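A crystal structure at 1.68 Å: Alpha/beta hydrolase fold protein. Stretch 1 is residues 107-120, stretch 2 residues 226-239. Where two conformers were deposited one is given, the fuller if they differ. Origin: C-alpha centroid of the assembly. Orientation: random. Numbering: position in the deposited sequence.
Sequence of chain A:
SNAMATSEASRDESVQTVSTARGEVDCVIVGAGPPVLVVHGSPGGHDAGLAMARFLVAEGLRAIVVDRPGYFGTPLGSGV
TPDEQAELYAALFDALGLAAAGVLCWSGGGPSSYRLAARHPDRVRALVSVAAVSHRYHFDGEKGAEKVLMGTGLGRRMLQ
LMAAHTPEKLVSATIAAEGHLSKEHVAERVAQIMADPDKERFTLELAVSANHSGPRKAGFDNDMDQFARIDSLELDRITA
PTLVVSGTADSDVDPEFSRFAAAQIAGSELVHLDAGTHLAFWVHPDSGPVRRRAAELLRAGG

Stretch 1 107-120: SGGGPSSYRLAARH
Stretch 2 226-239: QFARIDSLELDRIT

Contact between residues 107-120 and 226-239 of an alpha/beta hydrolase fold protein, 697 Å² buried with both sides summed. Backbone: the first stretch turns through Ser107 (phi/psi 60/-125) into a helix that runs to Arg119, with i to i+4 bonds such as Ala118 N to Tyr114 O (2.8 Å); His120 (-124/54) leaves helical geometry. The second stretch begins in the last part of a helix, passes Ile230 (-57/129) and Ser232 (-144/143) in extended form, takes a left-handed residue at Glu234 (62/47), makes a 3-10 segment over 235-237 and extends again at Ile238 (-73/127). Both chains advance in the same general sense, Phe227 lying near Gly108 and Pro111, then Leu233 beside Arg115 (CA to CA 6.1 Å) and Ile238 beside Ala118 (CA to CA 4.7 Å).

Apolar packing: Pro111, its CA-to-CB bond toward the second stretch and its ring C-gamma exo, sets CG over one face of the Phe227 ring, 4.2 Å from the ring centroid in a CH-pi contact. Phe227 (chi1 m, chi2 -9°) starts sideways, but its ring reaches the first stretch, where CZ lies 3.3 Å from Gly108 O. An ideal CB on Gly108 would stand only 3.3 Å from Phe227 CE2, so the absence of a side chain suits this tight place. Pro111 also meets Ile230 (m, t), CG to CD1 4.1 Å, and Leu233 (m, t), CB to CD1 4.1 Å. Buried Tyr114 (chi1 m, chi2 -52°) points toward the second stretch and carries Leu235 (m, p) over one ring face, CD2 3.7 Å from the ring centroid in a second CH-pi contact. Around the same ring, Tyr114 CD2 lies 4.2 Å from Leu233 CD1, and Tyr114 CD1 lies 3.7 Å from Ile238 CD1. Ile238 (m, t) also fits against two small residues, CG1 being 3.8 Å from Ala117 CB and 4.1 Å from Ala118 CB; these short side chains accompany the close backbone approach.

Polar and charged contacts: Arg115 (m, m, m, chi4 161°) leaves its helix sideways and curls its end nearer. Its NH1 donates to Leu233 O (2.9 Å) and to Glu234 OE1 (2.9 Å), both at the guanidinium edge and both at 154°; the second bond is part of a salt bridge. Glu234 (m, t, chi3 -57°) uses OE1 again for a salt bridge with Arg237 NH1 (2.8 Å), so one carboxylate oxygen serves two arginines. This negative charge between them offsets the proximity of Arg115 NH2 and Arg237 NH1, 4.1 Å apart. Arg237 (m, t, p, chi4 -177°) lays one guanidinium face over the helix end, NE 3.6 Å from Ala118 O and NH2 4.0 Å from Arg119 CA.

Water bridges: water 1 donates to Ala117 O (2.8 Å) and accepts from Thr239 N (2.9 Å); water 2 donates to Ala118 O (3.0 Å) and Arg237 O (2.6 Å), joining two carbonyls.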

ATOM      1  N   SER A 107       0.101   2.476   3.459  1.00 18.44           N
ATOM      2  CA  SER A 107       0.267   3.913   3.204  1.00 19.28           C
ATOM      3  C   SER A 107      -1.061   4.591   2.821  1.00 19.72           C
ATOM      4  O   SER A 107      -2.078   4.472   3.562  1.00 18.73           O
ATOM      5  CB  SER A 107       1.361   4.058   2.118  1.00 20.89           C
ATOM      6  OG  SER A 107       1.971   5.343   2.151  1.00 24.41           O
ATOM      7  N   GLY A 108      -1.116   5.273   1.671  1.00 17.61           N
ATOM      8  CA  GLY A 108      -2.361   5.872   1.201  1.00 18.46           C
ATOM      9  C   GLY A 108      -3.476   4.890   0.826  1.00 17.76           C
ATOM     10  O   GLY A 108      -4.591   5.311   0.627  1.00 18.80           O
ATOM     11  N   GLY A 109      -3.219   3.586   0.847  1.00 16.49           N
ATOM     12  CA  GLY A 109      -4.314   2.612   0.760  1.00 17.57           C
ATOM     13  C   GLY A 109      -5.149   2.449   2.044  1.00 17.71           C
ATOM     14  O   GLY A 109      -6.190   1.798   2.050  1.00 18.01           O
ATOM     15  N   GLY A 110      -4.634   2.981   3.140  1.00 17.53           N
ATOM     16  CA  GLY A 110      -5.307   2.903   4.418  1.00 17.28           C
ATOM     17  C   GLY A 110      -6.719   3.419   4.462  1.00 18.00           C
ATOM     18  O   GLY A 110      -7.606   2.710   4.890  1.00 17.59           O
ATOM     19  N   PRO A 111      -6.934   4.688   4.046  1.00 17.63           N
ATOM     20  CA  PRO A 111      -8.259   5.180   4.308  1.00 17.67           C
ATOM     21  C   PRO A 111      -9.419   4.407   3.723  1.00 17.65           C
ATOM     22  O   PRO A 111     -10.399   4.155   4.415  1.00 17.98           O
ATOM     23  CB  PRO A 111      -8.190   6.643   3.817  1.00 17.71           C
ATOM     24  CG  PRO A 111      -6.779   7.031   4.086  1.00 18.22           C
ATOM     25  CD  PRO A 111      -5.992   5.795   3.756  1.00 18.90           C
ATOM     26  N   SER A 112      -9.324   4.041   2.453  1.00 17.36           N
ATOM     27  CA  SER A 112     -10.380   3.308   1.777  1.00 17.02           C
ATOM     28  C   SER A 112     -10.476   1.872   2.361  1.00 17.39           C
ATOM     29  O   SER A 112     -11.572   1.320   2.454  1.00 17.99           O
ATOM     30  CB  SER A 112     -10.114   3.254   0.286  1.00 17.88           C
ATOM     31  OG  SER A 112      -8.882   2.639  -0.087  1.00 16.81           O
ATOM     32  N   SER A 113      -9.363   1.321   2.772  1.00 16.57           N
ATOM     33  CA  SER A 113      -9.371  -0.056   3.346  1.00 17.20           C
ATOM     34  C   SER A 113     -10.028  -0.029   4.734  1.00 17.53           C
ATOM     35  O   SER A 113     -10.859  -0.926   5.068  1.00 19.70           O
ATOM     36  CB  SER A 113      -7.969  -0.605   3.419  1.00 17.03           C
ATOM     37  OG  SER A 113      -7.360  -0.690   2.131  1.00 17.55           O
ATOM     38  N   TYR A 114      -9.636   0.947   5.576  1.00 17.97           N
ATOM     39  CA  TYR A 114     -10.287   1.120   6.850  1.00 18.18           C
ATOM     40  C   TYR A 114     -11.790   1.353   6.682  1.00 19.00           C
ATOM     41  O   TYR A 114     -12.594   0.756   7.444  1.00 20.34           O
ATOM     42  CB  TYR A 114      -9.683   2.222   7.676  1.00 18.35           C
ATOM     43  CG  TYR A 114      -8.320   1.922   8.249  1.00 17.43           C
ATOM     44  CD1 TYR A 114      -8.073   0.741   8.992  1.00 17.36           C
ATOM     45  CD2 TYR A 114      -7.260   2.782   8.034  1.00 18.00           C
ATOM     46  CE1 TYR A 114      -6.854   0.498   9.560  1.00 18.59           C
ATOM     47  CE2 TYR A 114      -6.005   2.553   8.607  1.00 18.30           C
ATOM     48  CZ  TYR A 114      -5.791   1.398   9.348  1.00 19.24           C
ATOM     49  OH  TYR A 114      -4.575   1.152   9.914  1.00 19.32           O
ATOM     50  N   ARG A 115     -12.193   2.175   5.725  1.00 18.75           N
ATOM     51  CA  ARG A 115     -13.632   2.359   5.501  1.00 19.18           C
ATOM     52  C   ARG A 115     -14.375   1.057   5.103  1.00 19.42           C
ATOM     53  O   ARG A 115     -15.543   0.844   5.480  1.00 19.71           O
ATOM     54  CB  ARG A 115     -13.918   3.464   4.482  1.00 20.26           C
ATOM     55  CG  ARG A 115     -13.617   4.889   4.959  1.00 21.87           C
ATOM     56  CD  ARG A 115     -14.265   5.227   6.303  1.00 23.81           C
ATOM     57  NE  ARG A 115     -15.718   5.272   6.161  1.00 25.34           N
ATOM     58  CZ  ARG A 115     -16.582   5.184   7.154  1.00 27.52           C
ATOM     59  NH1 ARG A 115     -16.188   4.905   8.405  1.00 27.26           N
ATOM     60  NH2 ARG A 115     -17.876   5.291   6.864  1.00 29.52           N
ATOM     61  N   LEU A 116     -13.725   0.237   4.297  1.00 18.39           N
ATOM     62  CA  LEU A 116     -14.308  -1.036   3.898  1.00 19.09           C
ATOM     63  C   LEU A 116     -14.500  -1.909   5.144  1.00 19.25           C
ATOM     64  O   LEU A 116     -15.575  -2.465   5.381  1.00 19.62           O
ATOM     65  CB  LEU A 116     -13.395  -1.740   2.895  1.00 18.58           C
ATOM     66  CG  LEU A 116     -13.931  -3.080   2.362  1.00 18.95           C
ATOM     67  CD1 LEU A 116     -15.221  -2.893   1.549  1.00 19.64           C
ATOM     68  CD2 LEU A 116     -12.900  -3.797   1.535  1.00 19.87           C
ATOM     69  N   ALA A 117     -13.459  -2.008   5.977  1.00 19.06           N
ATOM     70  CA  ALA A 117     -13.576  -2.811   7.191  1.00 19.00           C
ATOM     71  C   ALA A 117     -14.611  -2.252   8.183  1.00 19.96           C
ATOM     72  O   ALA A 117     -15.296  -3.025   8.859  1.00 21.75           O
ATOM     73  CB  ALA A 117     -12.202  -3.007   7.873  1.00 18.98           C
ATOM     74  N   ALA A 118     -14.713  -0.922   8.272  1.00 19.32           N
ATOM     75  CA  ALA A 118     -15.635  -0.243   9.186  1.00 21.08           C
ATOM     76  C   ALA A 118     -17.075  -0.367   8.775  1.00 23.12           C
ATOM     77  O   ALA A 118     -17.935  -0.668   9.608  1.00 25.38           O
ATOM     78  CB  ALA A 118     -15.263   1.251   9.324  1.00 20.53           C
ATOM     79  N   ARG A 119     -17.371  -0.105   7.510  1.00 22.15           N
ATOM     80  CA  ARG A 119     -18.731  -0.015   7.032  1.00 26.11           C
ATOM     81  C   ARG A 119     -19.239  -1.253   6.339  1.00 25.24           C
ATOM     82  O   ARG A 119     -20.449  -1.444   6.262  1.00 25.60           O
ATOM     83  CB  ARG A 119     -18.841   1.241   6.129  1.00 30.55           C
ATOM     84  CG  ARG A 119     -20.279   1.666   5.826  1.00 38.19           C
ATOM     85  CD  ARG A 119     -20.361   3.083   5.248  1.00 41.30           C
ATOM     86  NE  ARG A 119     -19.493   3.198   4.087  1.00 40.74           N
ATOM     87  CZ  ARG A 119     -19.783   2.708   2.878  1.00 45.32           C
ATOM     88  NH1 ARG A 119     -20.955   2.082   2.670  1.00 46.70           N
ATOM     89  NH2 ARG A 119     -18.893   2.832   1.873  1.00 39.74           N
ATOM     90  N   HIS A 120     -18.349  -2.129   5.873  1.00 22.81           N
ATOM     91  CA  HIS A 120     -18.685  -3.402   5.261  1.00 22.91           C
ATOM     92  C   HIS A 120     -17.979  -4.550   6.001  1.00 22.37           C
ATOM     93  O   HIS A 120     -17.265  -5.359   5.388  1.00 22.63           O
ATOM     94  CB  HIS A 120     -18.236  -3.395   3.805  1.00 25.32           C
ATOM     95  CG  HIS A 120     -18.955  -2.414   2.930  1.00 27.94           C
ATOM     96  ND1 HIS A 120     -20.061  -2.764   2.196  1.00 34.63           N
ATOM     97  CD2 HIS A 120     -18.699  -1.121   2.633  1.00 32.48           C
ATOM     98  CE1 HIS A 120     -20.478  -1.716   1.511  1.00 34.52           C
ATOM     99  NE2 HIS A 120     -19.657  -0.714   1.747  1.00 33.25           N
ATOM    100  N   GLN A 226      -8.248  14.480  -0.447  1.00 25.24           N
ATOM    101  CA  GLN A 226      -9.150  13.770   0.429  1.00 23.92           C
ATOM    102  C   GLN A 226      -8.531  13.509   1.788  1.00 23.27           C
ATOM    103  O   GLN A 226      -9.212  13.594   2.798  1.00 23.52           O
ATOM    104  CB  GLN A 226      -9.549  12.427  -0.202  1.00 24.10           C
ATOM    105  CG  GLN A 226     -10.518  12.561  -1.381  1.00 25.97           C
ATOM    106  CD  GLN A 226     -11.808  13.192  -0.947  1.00 26.86           C
ATOM    107  OE1 GLN A 226     -12.356  12.815   0.065  1.00 28.90           O
ATOM    108  NE2 GLN A 226     -12.264  14.171  -1.653  1.00 31.24           N
ATOM    109  N   PHE A 227      -7.251  13.149   1.827  1.00 22.90           N
ATOM    110  CA  PHE A 227      -6.646  12.814   3.122  1.00 22.11           C
ATOM    111  C   PHE A 227      -6.580  14.035   4.026  1.00 22.25           C
ATOM    112  O   PHE A 227      -6.668  13.897   5.247  1.00 22.17           O
ATOM    113  CB  PHE A 227      -5.238  12.212   2.986  1.00 22.73           C
ATOM    114  CG  PHE A 227      -5.167  10.934   2.187  1.00 22.84           C
ATOM    115  CD1 PHE A 227      -6.297  10.267   1.783  1.00 23.45           C
ATOM    116  CD2 PHE A 227      -3.952  10.411   1.867  1.00 23.75           C
ATOM    117  CE1 PHE A 227      -6.212   9.089   1.054  1.00 22.97           C
ATOM    118  CE2 PHE A 227      -3.850   9.257   1.111  1.00 23.88           C
ATOM    119  CZ  PHE A 227      -4.987   8.615   0.706  1.00 23.07           C
ATOM    120  N   ALA A 228      -6.422  15.228   3.447  1.00 22.47           N
ATOM    121  CA  ALA A 228      -6.448  16.470   4.190  1.00 23.37           C
ATOM    122  C   ALA A 228      -7.832  16.844   4.744  1.00 23.92           C
ATOM    123  O   ALA A 228      -7.955  17.782   5.551  1.00 23.61           O
ATOM    124  CB  ALA A 228      -5.909  17.626   3.316  1.00 23.29           C
ATOM    125  N   ARG A 229      -8.864  16.152   4.266  1.00 24.54           N
ATOM    126  CA  ARG A 229     -10.237  16.422   4.666  1.00 27.75           C
ATOM    127  C   ARG A 229     -10.870  15.338   5.547  1.00 26.29           C
ATOM    128  O   ARG A 229     -12.026  15.480   5.961  1.00 27.12           O
ATOM    129  CB  ARG A 229     -11.131  16.548   3.426  1.00 31.37           C
ATOM    130  CG  ARG A 229     -10.962  17.806   2.610  1.00 36.33           C
ATOM    131  CD  ARG A 229     -11.905  17.673   1.407  1.00 40.09           C
ATOM    132  NE  ARG A 229     -11.409  18.378   0.239  1.00 44.90           N
ATOM    133  CZ  ARG A 229     -11.549  19.697   0.021  1.00 51.78           C
ATOM    134  NH1 ARG A 229     -12.162  20.479   0.914  1.00 51.40           N
ATOM    135  NH2 ARG A 229     -11.059  20.247  -1.100  1.00 51.66           N
ATOM    136  N   ILE A 230     -10.130  14.282   5.880  1.00 26.24           N
ATOM    137  CA  ILE A 230     -10.689  13.238   6.734  1.00 24.65           C
ATOM    138  C   ILE A 230     -11.185  13.794   8.065  1.00 25.19           C
ATOM    139  O   ILE A 230     -10.485  14.520   8.776  1.00 25.14           O
ATOM    140  CB  ILE A 230      -9.669  12.107   6.976  1.00 23.29           C
ATOM    141  CG1 ILE A 230      -9.364  11.380   5.686  1.00 22.91           C
ATOM    142  CG2 ILE A 230     -10.181  11.116   8.017  1.00 23.43           C
ATOM    143  CD1 ILE A 230      -8.118  10.504   5.791  1.00 22.41           C
ATOM    144  N   ASP A 231     -12.424  13.453   8.399  1.00 26.36           N
ATOM    145  CA  ASP A 231     -13.035  13.822   9.686  1.00 27.96           C
ATOM    146  C   ASP A 231     -12.698  12.702  10.678  1.00 27.61           C
ATOM    147  O   ASP A 231     -11.824  12.843  11.528  1.00 28.24           O
ATOM    148  CB  ASP A 231     -14.569  14.024   9.448  1.00 32.18           C
ATOM    149  CG  ASP A 231     -14.862  15.203   8.484  1.00 37.33           C
ATOM    150  OD1 ASP A 231     -14.205  16.243   8.651  1.00 39.67           O
ATOM    151  OD2 ASP A 231     -15.694  15.088   7.528  1.00 42.26           O
ATOM    152  N   SER A 232     -13.333  11.545  10.502  1.00 24.73           N
ATOM    153  CA  SER A 232     -12.923  10.313  11.149  1.00 23.20           C
ATOM    154  C   SER A 232     -13.171   9.181  10.193  1.00 22.42           C
ATOM    155  O   SER A 232     -14.197   9.139   9.549  1.00 23.44           O
ATOM    156  CB  SER A 232     -13.705  10.022  12.439  1.00 24.44           C
ATOM    157  OG  SER A 232     -13.255   8.806  13.056  1.00 23.58           O
ATOM    158  N   LEU A 233     -12.291   8.194  10.179  1.00 21.25           N
ATOM    159  CA  LEU A 233     -12.523   6.947   9.439  1.00 21.36           C
ATOM    160  C   LEU A 233     -13.281   5.878  10.267  1.00 21.45           C
ATOM    161  O   LEU A 233     -13.654   4.820   9.731  1.00 20.65           O
ATOM    162  CB  LEU A 233     -11.197   6.381   8.948  1.00 20.86           C
ATOM    163  CG  LEU A 233     -10.362   7.278   8.039  1.00 21.16           C
ATOM    164  CD1 LEU A 233      -8.985   6.614   7.812  1.00 20.58           C
ATOM    165  CD2 LEU A 233     -11.080   7.531   6.759  1.00 21.36           C
ATOM    166  N   GLU A 234     -13.485   6.133  11.556  1.00 21.32           N
ATOM    167  CA  GLU A 234     -14.262   5.266  12.433  1.00 22.38           C
ATOM    168  C   GLU A 234     -13.663   3.875  12.565  1.00 20.88           C
ATOM    169  O   GLU A 234     -14.376   2.847  12.477  1.00 20.98           O
ATOM    170  CB  GLU A 234     -15.699   5.168  11.953  1.00 24.90           C
ATOM    171  CG  GLU A 234     -16.380   6.518  11.668  1.00 26.06           C
ATOM    172  CD  GLU A 234     -17.854   6.316  11.312  1.00 29.45           C
ATOM    173  OE1 GLU A 234     -18.190   5.585  10.363  1.00 29.85           O
ATOM    174  OE2 GLU A 234     -18.669   6.882  12.053  1.00 34.67           O
ATOM    175  N   LEU A 235     -12.352   3.827  12.791  1.00 19.71           N
ATOM    176  CA  LEU A 235     -11.693   2.541  12.955  1.00 19.68           C
ATOM    177  C   LEU A 235     -12.231   1.761  14.141  1.00 20.82           C
ATOM    178  O   LEU A 235     -12.130   0.538  14.186  1.00 21.57           O
ATOM    179  CB  LEU A 235     -10.196   2.758  13.113  1.00 19.95           C
ATOM    180  CG  LEU A 235      -9.374   2.794  11.825  1.00 20.24           C
ATOM    181  CD1 LEU A 235      -9.738   3.947  10.935  1.00 21.97           C
ATOM    182  CD2 LEU A 235      -7.900   2.873  12.182  1.00 21.45           C
ATOM    183  N   ASP A 236     -12.825   2.406  15.112  1.00 21.11           N
ATOM    184  CA  ASP A 236     -13.353   1.698  16.277  0.60 23.71           C
ATOM    185  C   ASP A 236     -14.508   0.778  15.924  1.00 23.72           C
ATOM    186  O   ASP A 236     -14.856  -0.094  16.706  1.00 25.32           O
ATOM    187  CB  ASP A 236     -13.778   2.703  17.346  0.60 24.79           C
ATOM    188  CG  ASP A 236     -14.754   3.739  16.820  0.60 25.21           C
ATOM    189  OD1 ASP A 236     -14.370   4.620  16.036  0.60 25.41           O
ATOM    190  OD2 ASP A 236     -15.936   3.659  17.188  0.60 26.12           O
ATOM    191  N   ARG A 237     -15.091   0.959  14.740  1.00 23.17           N
ATOM    192  CA  ARG A 237     -16.161   0.075  14.256  0.60 24.01           C
ATOM    193  C   ARG A 237     -15.625  -1.277  13.743  1.00 24.52           C
ATOM    194  O   ARG A 237     -16.395  -2.234  13.545  1.00 24.37           O
ATOM    195  CB  ARG A 237     -16.940   0.747  13.115  0.60 25.29           C
ATOM    196  CG  ARG A 237     -17.724   1.989  13.530  0.60 26.19           C
ATOM    197  CD  ARG A 237     -18.328   2.688  12.320  0.60 27.93           C
ATOM    198  NE  ARG A 237     -19.366   1.886  11.645  0.60 29.37           N
ATOM    199  CZ  ARG A 237     -20.013   2.231  10.520  0.60 30.86           C
ATOM    200  NH1 ARG A 237     -19.771   3.374   9.890  0.60 31.75           N
ATOM    201  NH2 ARG A 237     -20.919   1.411  10.007  0.60 31.54           N
ATOM    202  N   ILE A 238     -14.331  -1.357  13.498  1.00 21.91           N
ATOM    203  CA  ILE A 238     -13.737  -2.548  12.851  1.00 22.44           C
ATOM    204  C   ILE A 238     -13.694  -3.733  13.785  1.00 23.72           C
ATOM    205  O   ILE A 238     -13.192  -3.613  14.914  1.00 24.39           O
ATOM    206  CB  ILE A 238     -12.332  -2.214  12.280  1.00 21.22           C
ATOM    207  CG1 ILE A 238     -12.447  -1.146  11.202  1.00 21.45           C
ATOM    208  CG2 ILE A 238     -11.589  -3.456  11.790  1.00 20.67           C
ATOM    209  CD1 ILE A 238     -11.082  -0.659  10.720  1.00 20.40           C
ATOM    210  N   THR A 239     -14.242  -4.870  13.324  1.00 23.00           N
ATOM    211  CA  THR A 239     -14.232  -6.115  14.084  1.00 24.21           C
ATOM    212  C   THR A 239     -13.400  -7.209  13.477  1.00 23.27           C
ATOM    213  O   THR A 239     -13.308  -8.295  14.068  1.00 24.13           O
ATOM    214  CB  THR A 239     -15.682  -6.654  14.319  1.00 26.19           C
ATOM    215  OG1 THR A 239     -16.382  -6.757  13.060  1.00 26.11           O
ATOM    216  CG2 THR A 239     -16.402  -5.711  15.358  1.00 27.64           C
TER
HETATM  217  O   HOH W   1     -14.431  -5.155  10.400  1.00 19.72           O
HETATM  218  O   HOH W   2     -18.249  -2.702  11.729  1.00 34.20           O